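Local structure of putative alpha-galactosidase/melibiase (Bacteroides fragilis, 4OGZ) at residues V21-A26 with D94-T99; L118-A123 with K168-Y173; A137-D142 with R177-G182; D208-G213 with R243-S248; L216-Y221 with V250-E255. The protein probably hydrolyses terminal, non-reducing alpha-D-galactose residues from alpha-D-galactosides, as a family 27 glycoside hydrolase. All coordinates share one frame; numbering follows the deposited sequence.

Contact 1 (V21-A26 with D94-T99)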
# COMPACT_ATOMS: atom_id res chain seq x y z
N VAL A 21 -2.36 13.86 3.15
CA VAL A 21 -2.25 12.90 4.22
C VAL A 21 -3.30 13.20 5.27
O VAL A 21 -3.63 14.36 5.52
CB VAL A 21 -0.85 12.91 4.86
CG1 VAL A 21 0.18 12.65 3.80
CG2 VAL A 21 -0.56 14.24 5.52
N GLY A 22 -3.89 12.16 5.84
CA GLY A 22 -4.90 12.32 6.87
C GLY A 22 -4.45 11.68 8.17
O GLY A 22 -3.64 10.73 8.17
N ASN A 23 -4.93 12.24 9.27
CA ASN A 23 -4.67 11.73 10.59
C ASN A 23 -5.80 12.12 11.50
O ASN A 23 -6.41 13.20 11.30
CB ASN A 23 -3.33 12.30 11.10
CG ASN A 23 -2.74 11.48 12.24
OD1 ASN A 23 -2.70 10.28 12.18
ND2 ASN A 23 -2.27 12.17 13.29
N TYR A 24 -6.10 11.31 12.51
CA TYR A 24 -7.07 11.71 13.51
C TYR A 24 -6.54 12.84 14.42
O TYR A 24 -5.35 12.90 14.77
CB TYR A 24 -7.47 10.59 14.45
CG TYR A 24 -8.04 9.33 13.82
CD1 TYR A 24 -8.82 9.38 12.67
CD2 TYR A 24 -7.83 8.08 14.43
CE1 TYR A 24 -9.34 8.24 12.11
CE2 TYR A 24 -8.36 6.92 13.89
CZ TYR A 24 -9.08 7.00 12.70
OH TYR A 24 -9.67 5.93 12.14
N PRO A 25 -7.45 13.72 14.83
CA PRO A 25 -7.05 14.78 15.76
C PRO A 25 -6.54 14.28 17.07
O PRO A 25 -6.98 13.24 17.55
CB PRO A 25 -8.34 15.56 16.03
CG PRO A 25 -9.45 14.77 15.42
CD PRO A 25 -8.85 13.84 14.40
N ALA A 26 -5.60 15.05 17.64
CA ALA A 26 -5.06 14.79 18.95
C ALA A 26 -4.36 13.42 19.01
O ALA A 26 -4.20 12.90 20.08
CB ALA A 26 -6.14 14.86 20.00
N ASP A 94 -11.63 12.68 10.34
CA ASP A 94 -12.15 11.35 10.60
C ASP A 94 -11.57 10.27 9.68
O ASP A 94 -11.99 9.14 9.78
CB ASP A 94 -13.67 11.39 10.44
CG ASP A 94 -14.28 12.42 11.37
OD1 ASP A 94 -13.77 12.52 12.53
OD2 ASP A 94 -15.20 13.15 10.92
N GLU A 95 -10.60 10.61 8.82
CA GLU A 95 -10.12 9.69 7.79
C GLU A 95 -8.63 9.34 7.88
O GLU A 95 -7.77 10.19 8.07
CB GLU A 95 -10.41 10.29 6.41
CG GLU A 95 -11.89 10.60 6.10
CD GLU A 95 -12.77 9.35 6.01
OE1 GLU A 95 -12.24 8.21 5.92
OE2 GLU A 95 -14.01 9.51 6.01
N LEU A 96 -8.30 8.08 7.69
CA LEU A 96 -6.91 7.72 7.45
C LEU A 96 -6.75 7.22 6.01
O LEU A 96 -7.71 6.83 5.35
CB LEU A 96 -6.46 6.68 8.46
CG LEU A 96 -6.64 6.98 9.94
CD1 LEU A 96 -6.08 5.83 10.75
CD2 LEU A 96 -5.99 8.32 10.37
N LEU A 97 -5.51 7.18 5.52
CA LEU A 97 -5.19 6.66 4.20
C LEU A 97 -5.94 7.39 3.08
O LEU A 97 -6.70 6.78 2.31
CB LEU A 97 -5.48 5.16 4.13
CG LEU A 97 -4.81 4.33 5.20
CD1 LEU A 97 -4.99 2.83 4.89
CD2 LEU A 97 -3.33 4.69 5.30
N LEU A 98 -5.70 8.68 2.97
CA LEU A 98 -6.31 9.47 1.89
C LEU A 98 -5.68 9.16 0.53
O LEU A 98 -6.18 9.61 -0.52
CB LEU A 98 -6.24 10.97 2.21
CG LEU A 98 -7.05 11.35 3.44
CD1 LEU A 98 -6.91 12.83 3.74
CD2 LEU A 98 -8.52 11.01 3.28
N THR A 99 -4.58 8.41 0.56
CA THR A 99 -4.06 7.70 -0.57
C THR A 99 -3.82 6.25 -0.13
O THR A 99 -3.73 5.98 1.06
CB THR A 99 -2.76 8.35 -1.10
OG1 THR A 99 -1.70 8.22 -0.13
CG2 THR A 99 -3.01 9.88 -1.38
O HOH W 1 -3.09 8.28 6.95
O HOH W 2 -3.38 9.79 4.52
O HOH W 3 -11.51 6.56 9.56
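Strand 20-23, at the edge of the N-terminal Ig-like sheet, and the turn that follows it, with Tyr24, meet the chain that leaves strand 82-92 for the first barrel strand, 102-105; Tyr24 on Leu96 is the main side-chain contact between the two. The Tyr24 ring lies across the leucine at about a right angle. Leu96 CD2 sits over one ring face, 3.9 Å from the centroid and 17° off the normal, a CH-pi contact, while Leu96 CG approaches Tyr24 CZ to 3.7 Å. A branched aliphatic tip suits this place because two methyls can spread over a flat ring. With CG anti to its carbonyl carbon (chi1 -56°), Tyr24 also brings the ring edge to the 94-95 backbone, where CE1 is 3.6 Å from Asp94 O. Gly22 suits its position because Glu95 O and Leu98 CD1 occupy the room a CB would need; Leu98 CD1 instead packs 3.7 Å from Gly22 N. The segments run roughly antiparallel, yet water joins their backbones: one molecule donates to Gly22 O (2.8 Å) and accepts from Leu97 N, and a second accepts from both Gly22 N and Leu98 N. A third donates to Asp94 O at 2.6 Å and meets Tyr24 OH, which also has a weak bond to His271. The interface therefore combines a small apolar overlap with water-mediated polar links.

Contact 2 (L118-A123 with K168-Y173)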
# COMPACT_ATOMS: atom_id res chain seq x y z
N LEU A 118 15.39 -8.44 11.03
CA LEU A 118 14.80 -8.37 9.71
C LEU A 118 14.09 -7.02 9.54
O LEU A 118 14.22 -6.34 8.51
CB LEU A 118 13.77 -9.49 9.50
CG LEU A 118 12.91 -9.40 8.21
CD1 LEU A 118 13.75 -9.57 6.93
CD2 LEU A 118 11.77 -10.41 8.20
N LEU A 119 13.32 -6.67 10.56
CA LEU A 119 12.53 -5.43 10.52
C LEU A 119 13.42 -4.20 10.45
O LEU A 119 13.21 -3.38 9.57
CB LEU A 119 11.57 -5.34 11.71
CG LEU A 119 10.21 -6.05 11.61
CD1 LEU A 119 9.17 -5.22 10.88
CD2 LEU A 119 10.24 -7.41 10.91
N LEU A 120 14.42 -4.07 11.32
CA LEU A 120 15.29 -2.91 11.28
C LEU A 120 16.07 -2.89 9.97
O LEU A 120 16.15 -1.85 9.32
CB LEU A 120 16.26 -2.85 12.46
CG LEU A 120 15.73 -3.03 13.89
CD1 LEU A 120 16.83 -2.77 14.87
CD2 LEU A 120 14.55 -2.12 14.19
N GLN A 121 16.60 -4.04 9.53
CA GLN A 121 17.31 -4.12 8.23
C GLN A 121 16.43 -3.75 7.02
O GLN A 121 16.91 -3.20 6.03
CB GLN A 121 17.91 -5.51 7.98
CG GLN A 121 19.16 -5.86 8.77
CD GLN A 121 19.46 -7.38 8.77
OE1 GLN A 121 18.75 -8.17 8.16
NE2 GLN A 121 20.49 -7.77 9.48
N THR A 122 15.14 -4.05 7.10
CA THR A 122 14.21 -3.74 6.04
C THR A 122 13.97 -2.22 6.00
O THR A 122 13.99 -1.62 4.95
CB THR A 122 12.89 -4.52 6.26
OG1 THR A 122 13.16 -5.91 5.97
CG2 THR A 122 11.76 -4.00 5.35
N ALA A 123 13.80 -1.62 7.16
CA ALA A 123 13.71 -0.15 7.27
C ALA A 123 14.97 0.52 6.68
O ALA A 123 14.86 1.47 5.90
CB ALA A 123 13.50 0.23 8.72
N LYS A 168 7.77 -2.34 20.76
CA LYS A 168 7.96 -0.88 20.82
C LYS A 168 9.37 -0.46 20.34
O LYS A 168 9.57 0.58 19.69
CB LYS A 168 7.77 -0.35 22.22
CG LYS A 168 7.69 1.17 22.21
CD LYS A 168 7.75 1.73 23.59
CE LYS A 168 7.34 3.17 23.59
NZ LYS A 168 8.15 3.97 22.66
N TYR A 169 10.36 -1.28 20.67
CA TYR A 169 11.68 -0.99 20.17
C TYR A 169 11.73 -0.84 18.65
O TYR A 169 12.42 0.04 18.14
CB TYR A 169 12.66 -2.08 20.60
CG TYR A 169 14.08 -1.61 20.37
CD1 TYR A 169 14.68 -1.77 19.14
CD2 TYR A 169 14.79 -0.95 21.37
CE1 TYR A 169 15.98 -1.34 18.93
CE2 TYR A 169 16.08 -0.52 21.16
CZ TYR A 169 16.65 -0.69 19.93
OH TYR A 169 17.95 -0.25 19.75
N VAL A 170 11.04 -1.73 17.95
CA VAL A 170 10.97 -1.71 16.52
C VAL A 170 10.16 -0.49 16.04
O VAL A 170 10.55 0.22 15.15
CB VAL A 170 10.30 -2.94 16.02
CG1 VAL A 170 10.00 -2.82 14.54
CG2 VAL A 170 11.25 -4.15 16.29
N ALA A 171 9.04 -0.29 16.67
CA ALA A 171 8.26 0.88 16.37
C ALA A 171 9.12 2.14 16.47
O ALA A 171 9.08 3.00 15.60
CB ALA A 171 7.07 0.95 17.28
N ASP A 172 9.85 2.28 17.57
CA ASP A 172 10.64 3.48 17.82
C ASP A 172 11.64 3.67 16.69
O ASP A 172 11.84 4.79 16.15
CB ASP A 172 11.35 3.39 19.16
CG ASP A 172 10.40 3.66 20.36
OD1 ASP A 172 9.21 4.01 20.14
OD2 ASP A 172 10.83 3.48 21.52
N TYR A 173 12.30 2.56 16.30
CA TYR A 173 13.30 2.62 15.28
C TYR A 173 12.73 3.05 13.95
O TYR A 173 13.36 3.83 13.21
CB TYR A 173 13.98 1.23 15.15
CG TYR A 173 15.14 1.21 14.28
CD1 TYR A 173 14.99 1.11 12.89
CD2 TYR A 173 16.44 1.23 14.81
CE1 TYR A 173 16.12 1.02 12.07
CE2 TYR A 173 17.55 1.20 14.00
CZ TYR A 173 17.38 1.08 12.64
OH TYR A 173 18.49 1.08 11.85
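Leu120 carries this contact, reaching from helix 116-128 over the ring of Tyr173 on helix 166-176. Its CB already lies 3.9 Å from Tyr173 CE1, near the hydroxyl half of the ring. CG stands anti to the carbonyl carbon (chi1 -49°), which sends the two methyls across toward the partner helix. CD2 descends onto the ring face, 3.4 Å from Tyr173 CG, in a CH-pi contact displaced from the ring centre toward the rim, 28° off the normal. CD1 lies over the same face, toward the CD2-CE2 edge, 4.0 Å from Tyr173 CD2, and also meets the ring edge of Tyr169 at CE1. Leucine fits because both methyls of its fork can rest on one face of the ring. Beside it, the small Ala123 CB comes up to the edge of Tyr173 at CE1 (4.3 Å), and Leu119 CB touches Val170 CG1 at 4.1 Å. The tyrosine hydroxyl is held by Asp124, just beyond the first segment. The axes are almost parallel, 6° apart, and approach to 10.1 Å, as expected of neighbouring helices in the outer layer of a beta/alpha barrel. Beneath them, Leu119 and Ala123 rest on Ile139 of strand 138-140, while Ala123 also meets Phe179.

Contact 3 (A137-D142 with R177-G182)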
# COMPACT_ATOMS: atom_id res chain seq x y z
N ALA A 137 6.08 3.51 3.17
CA ALA A 137 6.22 3.89 4.56
C ALA A 137 5.85 2.83 5.59
O ALA A 137 6.34 2.88 6.71
CB ALA A 137 5.33 5.16 4.80
N TYR A 138 4.84 2.01 5.29
CA TYR A 138 4.33 1.04 6.27
C TYR A 138 5.23 -0.17 6.26
O TYR A 138 5.47 -0.76 5.21
CB TYR A 138 2.87 0.62 6.01
CG TYR A 138 1.88 1.70 6.40
CD1 TYR A 138 1.59 2.75 5.52
CD2 TYR A 138 1.31 1.73 7.64
CE1 TYR A 138 0.75 3.79 5.89
CE2 TYR A 138 0.49 2.76 8.02
CZ TYR A 138 0.20 3.79 7.14
OH TYR A 138 -0.68 4.80 7.55
N ILE A 139 5.73 -0.56 7.43
CA ILE A 139 6.50 -1.80 7.56
C ILE A 139 5.71 -2.71 8.50
O ILE A 139 5.62 -2.48 9.72
CB ILE A 139 7.91 -1.53 8.06
CG1 ILE A 139 8.67 -0.74 6.98
CG2 ILE A 139 8.66 -2.82 8.42
CD1 ILE A 139 10.04 -0.23 7.42
N ASN A 140 5.10 -3.73 7.90
CA ASN A 140 4.08 -4.50 8.57
C ASN A 140 4.56 -5.90 8.98
O ASN A 140 5.01 -6.69 8.16
CB ASN A 140 2.87 -4.62 7.66
CG ASN A 140 2.21 -3.27 7.39
OD1 ASN A 140 2.55 -2.28 8.01
ND2 ASN A 140 1.25 -3.26 6.49
N ILE A 141 4.44 -6.16 10.28
CA ILE A 141 4.60 -7.48 10.85
C ILE A 141 3.33 -8.26 10.60
O ILE A 141 2.26 -7.80 10.92
CB ILE A 141 4.85 -7.36 12.36
CG1 ILE A 141 6.18 -6.60 12.63
CG2 ILE A 141 4.84 -8.73 13.02
CD1 ILE A 141 6.50 -6.47 14.09
N ASP A 142 3.45 -9.42 9.98
CA ASP A 142 2.32 -10.30 9.80
C ASP A 142 2.32 -11.33 10.96
O ASP A 142 2.73 -11.03 12.09
CB ASP A 142 2.39 -10.96 8.41
CG ASP A 142 1.02 -11.39 7.89
OD1 ASP A 142 0.30 -10.52 7.36
OD2 ASP A 142 0.63 -12.57 8.04
N ARG A 177 12.73 7.09 11.46
CA ARG A 177 12.95 7.24 10.03
C ARG A 177 11.70 7.54 9.20
O ARG A 177 11.75 7.53 7.98
CB ARG A 177 13.60 5.94 9.52
CG ARG A 177 14.96 5.71 10.10
CD ARG A 177 15.35 4.23 10.21
NE ARG A 177 16.72 4.15 10.72
CZ ARG A 177 17.05 4.26 12.00
NH1 ARG A 177 16.13 4.42 12.93
NH2 ARG A 177 18.33 4.26 12.35
N GLY A 178 10.57 7.80 9.86
CA GLY A 178 9.37 8.22 9.18
C GLY A 178 8.49 7.05 8.76
O GLY A 178 7.53 7.24 8.06
N PHE A 179 8.84 5.85 9.20
CA PHE A 179 8.10 4.63 8.86
C PHE A 179 6.99 4.38 9.86
O PHE A 179 7.05 4.85 10.98
CB PHE A 179 9.01 3.36 8.83
CG PHE A 179 10.04 3.36 7.72
CD1 PHE A 179 9.65 3.39 6.40
CD2 PHE A 179 11.39 3.28 8.00
CE1 PHE A 179 10.58 3.37 5.38
CE2 PHE A 179 12.33 3.22 7.00
CZ PHE A 179 11.94 3.31 5.69
N LYS A 180 5.99 3.63 9.42
CA LYS A 180 4.87 3.22 10.22
C LYS A 180 4.99 1.74 10.49
O LYS A 180 5.50 0.98 9.64
CB LYS A 180 3.55 3.48 9.51
CG LYS A 180 3.30 4.95 9.12
CD LYS A 180 3.16 5.83 10.34
CE LYS A 180 3.28 7.31 10.00
NZ LYS A 180 2.28 7.74 8.99
N LEU A 181 4.57 1.34 11.70
CA LEU A 181 4.63 -0.08 12.11
C LEU A 181 3.25 -0.72 12.01
O LEU A 181 2.27 -0.19 12.57
CB LEU A 181 5.17 -0.23 13.52
CG LEU A 181 5.12 -1.67 14.06
CD1 LEU A 181 6.05 -2.55 13.25
CD2 LEU A 181 5.48 -1.76 15.53
N GLY A 182 3.17 -1.80 11.26
CA GLY A 182 1.99 -2.64 11.21
C GLY A 182 2.17 -3.92 12.03
O GLY A 182 3.28 -4.42 12.16
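Tyr138, Ile139 and Asn140 pair in parallel with Lys180, Leu181 and Gly182, as adjacent strands of the eight-stranded beta/alpha barrel joined through helix 166-176 in a beta-alpha-beta crossover. Four backbone bonds of 2.7 to 3.0 Å alternate between them: Lys180 N to Ala137 O, Ile139 N to Lys180 O, Gly182 N to Ile139 O and Ile141 N to Gly182 O. On one face, Lys180 lays CB over the Tyr138 ring, 3.4 Å from CD2, so its aliphatic stem packs while NZ bonds to a glycol probably from the crystallisation liquor. On the other, with CG1 anti to the carbonyl carbon (chi1 -66°), Ile139 puts CD1 over the Phe179 ring, 3.8 Å from the centroid. The same face brings Ile141 CD1 against Leu181 CD1; beta-branched and leucine side chains suit this apolar layer between sheet and helices. Farther out, Leu181 packs on Ile167, Ala171 and Leu174, and Phe179 also touches Met126. Gly178 ends helix 166-176 before the strand: with positive phi it is the C-prime residue of a Schellman motif, a backbone shape to which glycine is well suited. At Gly182 the lack of a side chain lets Asn140 OD1 come to 3.3 Å from its CA.

Contact 4 (D208-G213 with R243-S248)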
# COMPACT_ATOMS: atom_id res chain seq x y z
N ASP A 208 -2.54 -2.31 24.30
CA ASP A 208 -1.16 -2.73 24.20
C ASP A 208 -0.55 -2.23 22.89
O ASP A 208 0.51 -1.63 22.88
CB ASP A 208 -1.06 -4.26 24.31
CG ASP A 208 -1.16 -4.75 25.75
OD1 ASP A 208 -1.26 -3.89 26.65
OD2 ASP A 208 -1.10 -6.00 25.99
N PHE A 209 -1.25 -2.43 21.78
CA PHE A 209 -0.75 -2.05 20.44
C PHE A 209 -0.42 -0.59 20.40
O PHE A 209 0.68 -0.21 19.98
CB PHE A 209 -1.78 -2.42 19.34
CG PHE A 209 -2.01 -3.91 19.16
CD1 PHE A 209 -1.06 -4.85 19.53
CD2 PHE A 209 -3.21 -4.37 18.59
CE1 PHE A 209 -1.28 -6.21 19.33
CE2 PHE A 209 -3.44 -5.70 18.40
CZ PHE A 209 -2.48 -6.64 18.78
N ALA A 210 -1.36 0.23 20.86
CA ALA A 210 -1.14 1.64 20.97
C ALA A 210 0.08 2.02 21.84
O ALA A 210 0.91 2.85 21.41
CB ALA A 210 -2.39 2.33 21.52
N SER A 211 0.20 1.41 23.02
CA SER A 211 1.37 1.67 23.87
C SER A 211 2.71 1.28 23.21
O SER A 211 3.74 1.89 23.50
CB SER A 211 1.23 0.96 25.24
OG SER A 211 1.47 -0.43 25.13
N TRP A 212 2.71 0.27 22.32
CA TRP A 212 3.90 -0.08 21.57
C TRP A 212 4.16 0.84 20.36
O TRP A 212 5.19 0.71 19.71
CB TRP A 212 3.88 -1.53 21.06
CG TRP A 212 3.64 -2.55 22.10
CD1 TRP A 212 3.95 -2.46 23.45
CD2 TRP A 212 3.13 -3.86 21.91
NE1 TRP A 212 3.63 -3.63 24.10
CE2 TRP A 212 3.07 -4.48 23.18
CE3 TRP A 212 2.63 -4.54 20.80
CZ2 TRP A 212 2.56 -5.76 23.35
CZ3 TRP A 212 2.13 -5.77 20.98
CH2 TRP A 212 2.10 -6.38 22.23
N GLY A 213 3.24 1.77 20.05
CA GLY A 213 3.43 2.66 18.91
C GLY A 213 3.01 2.09 17.57
O GLY A 213 3.44 2.58 16.52
N ARG A 243 -10.13 2.73 17.74
CA ARG A 243 -10.54 4.16 17.88
C ARG A 243 -10.62 4.67 19.33
O ARG A 243 -10.58 5.86 19.53
CB ARG A 243 -11.89 4.40 17.23
CG ARG A 243 -11.84 4.44 15.72
CD ARG A 243 -13.25 4.34 15.14
NE ARG A 243 -13.17 4.16 13.70
CZ ARG A 243 -13.04 5.13 12.81
NH1 ARG A 243 -13.01 6.42 13.19
NH2 ARG A 243 -12.94 4.82 11.52
N ALA A 244 -10.74 3.79 20.32
CA ALA A 244 -10.69 4.24 21.72
C ALA A 244 -9.23 4.46 22.21
O ALA A 244 -9.02 4.98 23.29
CB ALA A 244 -11.42 3.27 22.62
N THR A 245 -8.22 4.02 21.47
CA THR A 245 -6.84 4.31 21.87
C THR A 245 -6.47 5.78 21.59
O THR A 245 -7.23 6.53 21.00
CB THR A 245 -5.82 3.43 21.15
OG1 THR A 245 -5.70 3.84 19.79
CG2 THR A 245 -6.20 1.92 21.26
N ASP A 246 -5.28 6.16 22.02
CA ASP A 246 -4.77 7.54 21.81
C ASP A 246 -4.02 7.75 20.47
O ASP A 246 -3.30 8.72 20.31
CB ASP A 246 -3.87 7.95 23.03
CG ASP A 246 -2.61 7.03 23.22
OD1 ASP A 246 -2.40 6.08 22.44
OD2 ASP A 246 -1.82 7.28 24.16
N ARG A 247 -4.16 6.82 19.53
CA ARG A 247 -3.46 6.84 18.26
C ARG A 247 -4.36 6.68 17.06
O ARG A 247 -5.41 6.07 17.14
CB ARG A 247 -2.48 5.65 18.11
CG ARG A 247 -1.29 5.70 18.97
CD ARG A 247 -0.42 4.46 18.72
NE ARG A 247 0.60 4.60 17.68
CZ ARG A 247 1.63 5.44 17.71
NH1 ARG A 247 1.77 6.32 18.71
NH2 ARG A 247 2.49 5.45 16.69
N SER A 248 -3.88 7.16 15.93
CA SER A 248 -4.47 6.84 14.64
C SER A 248 -3.94 5.48 14.16
O SER A 248 -2.82 5.40 13.65
CB SER A 248 -4.12 7.94 13.64
OG SER A 248 -4.80 9.14 14.01
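Ala210, near the end of helix 202-211, meets Thr245 methyl to side chain: its CB lies 3.6 Å from Thr245 CB. The small methyl suits this close approach of helix and loop; Asp246 OD1 stands 3.9 Å from it. The Ala210 carbonyl oxygen touches Arg247 CD at 3.4 Å and accepts from Gly213 N, a bond that helps close the helix. Ser211 turns its hydroxyl back onto its own helix, giving OG to Asp208 O (2.7 Å), which Trp212 N also uses. Gly213 then leaves the helix with positive phi in a Schellman motif, a conformation open to glycine because no CB crowds the preceding carbonyl. Its bare CA lies over the centre of the Arg247 guanidinium, 3.5 Å above the plane. Arg247 has CG anti to the carbonyl carbon and is extended at chi2; a bend at chi3 (90°) turns the flat group against the glycine. Asp215 balances the charge through a salt bridge to NH2, and NE bonds to Val214 O. Thr245 OG1 is hydrogen-bonded to Leu242 O. The contact thus joins the C-terminal end of helix 202-211 to the loop leading from helix 228-244 into strand 250-254, with helix 166-176 alongside: Trp212 packs on its Ile167 and Arg247 on its His175.

Contact 5 (L216-Y221 with V250-E255)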
# COMPACT_ATOMS: atom_id res chain seq x y z
N LEU A 216 -0.72 0.31 12.41
CA LEU A 216 -1.62 -0.45 11.56
C LEU A 216 -1.86 -1.87 12.13
O LEU A 216 -0.92 -2.51 12.61
CB LEU A 216 -1.05 -0.55 10.16
CG LEU A 216 -1.86 -1.35 9.14
CD1 LEU A 216 -1.68 -0.74 7.75
CD2 LEU A 216 -1.48 -2.83 9.09
N LEU A 217 -3.13 -2.30 12.09
CA LEU A 217 -3.49 -3.65 12.45
C LEU A 217 -4.18 -4.36 11.28
O LEU A 217 -5.22 -3.93 10.81
CB LEU A 217 -4.41 -3.69 13.67
CG LEU A 217 -4.88 -5.09 14.06
CD1 LEU A 217 -3.76 -5.93 14.61
CD2 LEU A 217 -6.00 -5.01 15.07
N LYS A 218 -3.59 -5.48 10.88
CA LYS A 218 -4.21 -6.41 9.97
C LYS A 218 -4.94 -7.39 10.86
O LYS A 218 -4.36 -7.93 11.81
CB LYS A 218 -3.13 -7.06 9.09
CG LYS A 218 -3.63 -8.09 8.09
CD LYS A 218 -2.49 -8.71 7.33
CE LYS A 218 -2.96 -9.96 6.59
NZ LYS A 218 -1.86 -10.60 5.76
N TYR A 219 -6.22 -7.59 10.60
CA TYR A 219 -7.07 -8.40 11.49
C TYR A 219 -7.68 -9.57 10.69
O TYR A 219 -8.60 -9.42 9.89
CB TYR A 219 -8.10 -7.51 12.16
CG TYR A 219 -8.69 -8.02 13.48
CD1 TYR A 219 -7.87 -8.52 14.48
CD2 TYR A 219 -10.05 -7.94 13.73
CE1 TYR A 219 -8.39 -8.94 15.68
CE2 TYR A 219 -10.59 -8.33 14.95
CZ TYR A 219 -9.76 -8.83 15.93
OH TYR A 219 -10.30 -9.24 17.13
N ASP A 220 -7.11 -10.77 10.89
CA ASP A 220 -7.48 -11.95 10.12
C ASP A 220 -8.72 -12.65 10.71
O ASP A 220 -9.18 -12.31 11.78
CB ASP A 220 -6.29 -12.93 10.07
CG ASP A 220 -6.16 -13.63 8.74
OD1 ASP A 220 -7.16 -13.78 8.00
OD2 ASP A 220 -5.01 -14.05 8.45
N TYR A 221 -9.25 -13.62 9.98
CA TYR A 221 -10.52 -14.25 10.34
C TYR A 221 -10.43 -15.78 10.43
O TYR A 221 -11.47 -16.46 10.41
CB TYR A 221 -11.65 -13.77 9.37
CG TYR A 221 -13.02 -13.87 9.98
CD1 TYR A 221 -13.34 -13.13 11.10
CD2 TYR A 221 -13.99 -14.74 9.48
CE1 TYR A 221 -14.57 -13.24 11.72
CE2 TYR A 221 -15.23 -14.85 10.10
CZ TYR A 221 -15.51 -14.06 11.21
OH TYR A 221 -16.71 -14.12 11.88
N VAL A 250 -4.46 2.32 11.62
CA VAL A 250 -5.08 1.81 10.42
C VAL A 250 -5.65 0.43 10.70
O VAL A 250 -4.99 -0.45 11.30
CB VAL A 250 -4.09 1.76 9.23
CG1 VAL A 250 -4.66 1.03 8.03
CG2 VAL A 250 -3.67 3.17 8.83
N PHE A 251 -6.87 0.20 10.23
CA PHE A 251 -7.56 -1.06 10.47
C PHE A 251 -7.70 -1.79 9.13
O PHE A 251 -8.48 -1.39 8.28
CB PHE A 251 -8.91 -0.77 11.12
CG PHE A 251 -9.64 -1.99 11.62
CD1 PHE A 251 -8.97 -3.13 12.00
CD2 PHE A 251 -11.00 -1.93 11.80
CE1 PHE A 251 -9.67 -4.20 12.52
CE2 PHE A 251 -11.71 -3.00 12.34
CZ PHE A 251 -11.04 -4.14 12.68
N SER A 252 -6.87 -2.82 8.93
CA SER A 252 -6.87 -3.64 7.72
C SER A 252 -7.67 -4.87 8.04
O SER A 252 -7.29 -5.69 8.90
CB SER A 252 -5.43 -3.98 7.28
OG SER A 252 -5.29 -5.17 6.46
N ILE A 253 -8.77 -5.03 7.32
CA ILE A 253 -9.71 -6.10 7.50
C ILE A 253 -9.33 -7.24 6.54
O ILE A 253 -9.08 -7.02 5.37
CB ILE A 253 -11.12 -5.58 7.28
CG1 ILE A 253 -11.42 -4.54 8.41
CG2 ILE A 253 -12.16 -6.69 7.25
CD1 ILE A 253 -12.88 -4.18 8.53
N CYS A 254 -9.31 -8.44 7.08
CA CYS A 254 -8.80 -9.59 6.34
C CYS A 254 -9.69 -10.80 6.62
O CYS A 254 -9.39 -11.65 7.51
CB CYS A 254 -7.34 -9.83 6.69
SG CYS A 254 -6.64 -11.20 5.73
N GLU A 255 -10.78 -10.89 5.85
CA GLU A 255 -11.65 -12.07 5.87
C GLU A 255 -11.86 -12.60 4.44
O GLU A 255 -12.87 -13.22 4.12
CB GLU A 255 -12.94 -11.81 6.64
CG GLU A 255 -13.78 -10.62 6.17
CD GLU A 255 -14.42 -10.86 4.81
OE1 GLU A 255 -15.47 -11.54 4.74
OE2 GLU A 255 -13.83 -10.35 3.84
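Leu217 and Tyr219 pair strand 216-220 with strand 250-254 by backbone hydrogen bonds, in parallel within the beta/alpha barrel. Leu217 N gives to Val250 O (2.7 Å), and Leu217 O takes Ser252 N at 2.7 Å. Tyr219 N follows to Ser252 O (2.8 Å), whereas Cys254 N to Tyr219 O is weak, 3.1 Å and bent to 130°. Apolar packing differs on the two faces. On one, Leu216 CD1 presses on Val250 CG1 at 3.5 Å, tighter than usual. On the other, Tyr219 CB meets the edge of the Phe251 ring at CE1 (3.7 Å), and Ile253 CG1 lies over the face of that ring. Polar side chains share the Leu216 face. Lys218, extended with CG anti to the backbone N (chi1 179°), passes Ser252 OG, brings CE to 4.0 Å from Cys254 SG, and ends with NZ in a salt bridge with Asp142; the small serine and cysteine leave its long stem room. Asp220 OD1 accepts from Tyr221 N at 2.9 Å, on its anti side and somewhat out of the carboxylate plane, while OD2 bonds to Tyr184 OH. The strands flank others of the barrel: strand 180-186 bonds to the far edge of 216-220, Leu272 of strand 272-274 touches Val250 and Ser252, and helix 228-244 covers the Tyr219 face through Tyr235, Met238 and Leu242.

How the contacts relate
Contacts 2 to 5 belong to one beta/alpha barrel, and contact 1 lies where the Ig-like domain meets it. Contacts 2 and 3 are the nearest pair, with centres about 8 Å apart, because the helices of one cover the strands of the other. Contacts 3 and 5 share neighbouring strands, 180-186 and 216-220, and are tied by the salt bridge of Asp142 OD1 with Lys218 NZ, 2.7 Å. Contact 1 reaches contact 5 through Leu97 CD1 on Val250 CG1 (3.6 Å), and contact 4 through Tyr24 N and Ser248 OG (2.9 Å), probably hydrogen-bonded. As in other barrel glycosidases, the active site probably lies at the C-terminal strand ends, toward Asp142, Asp220 and Glu255.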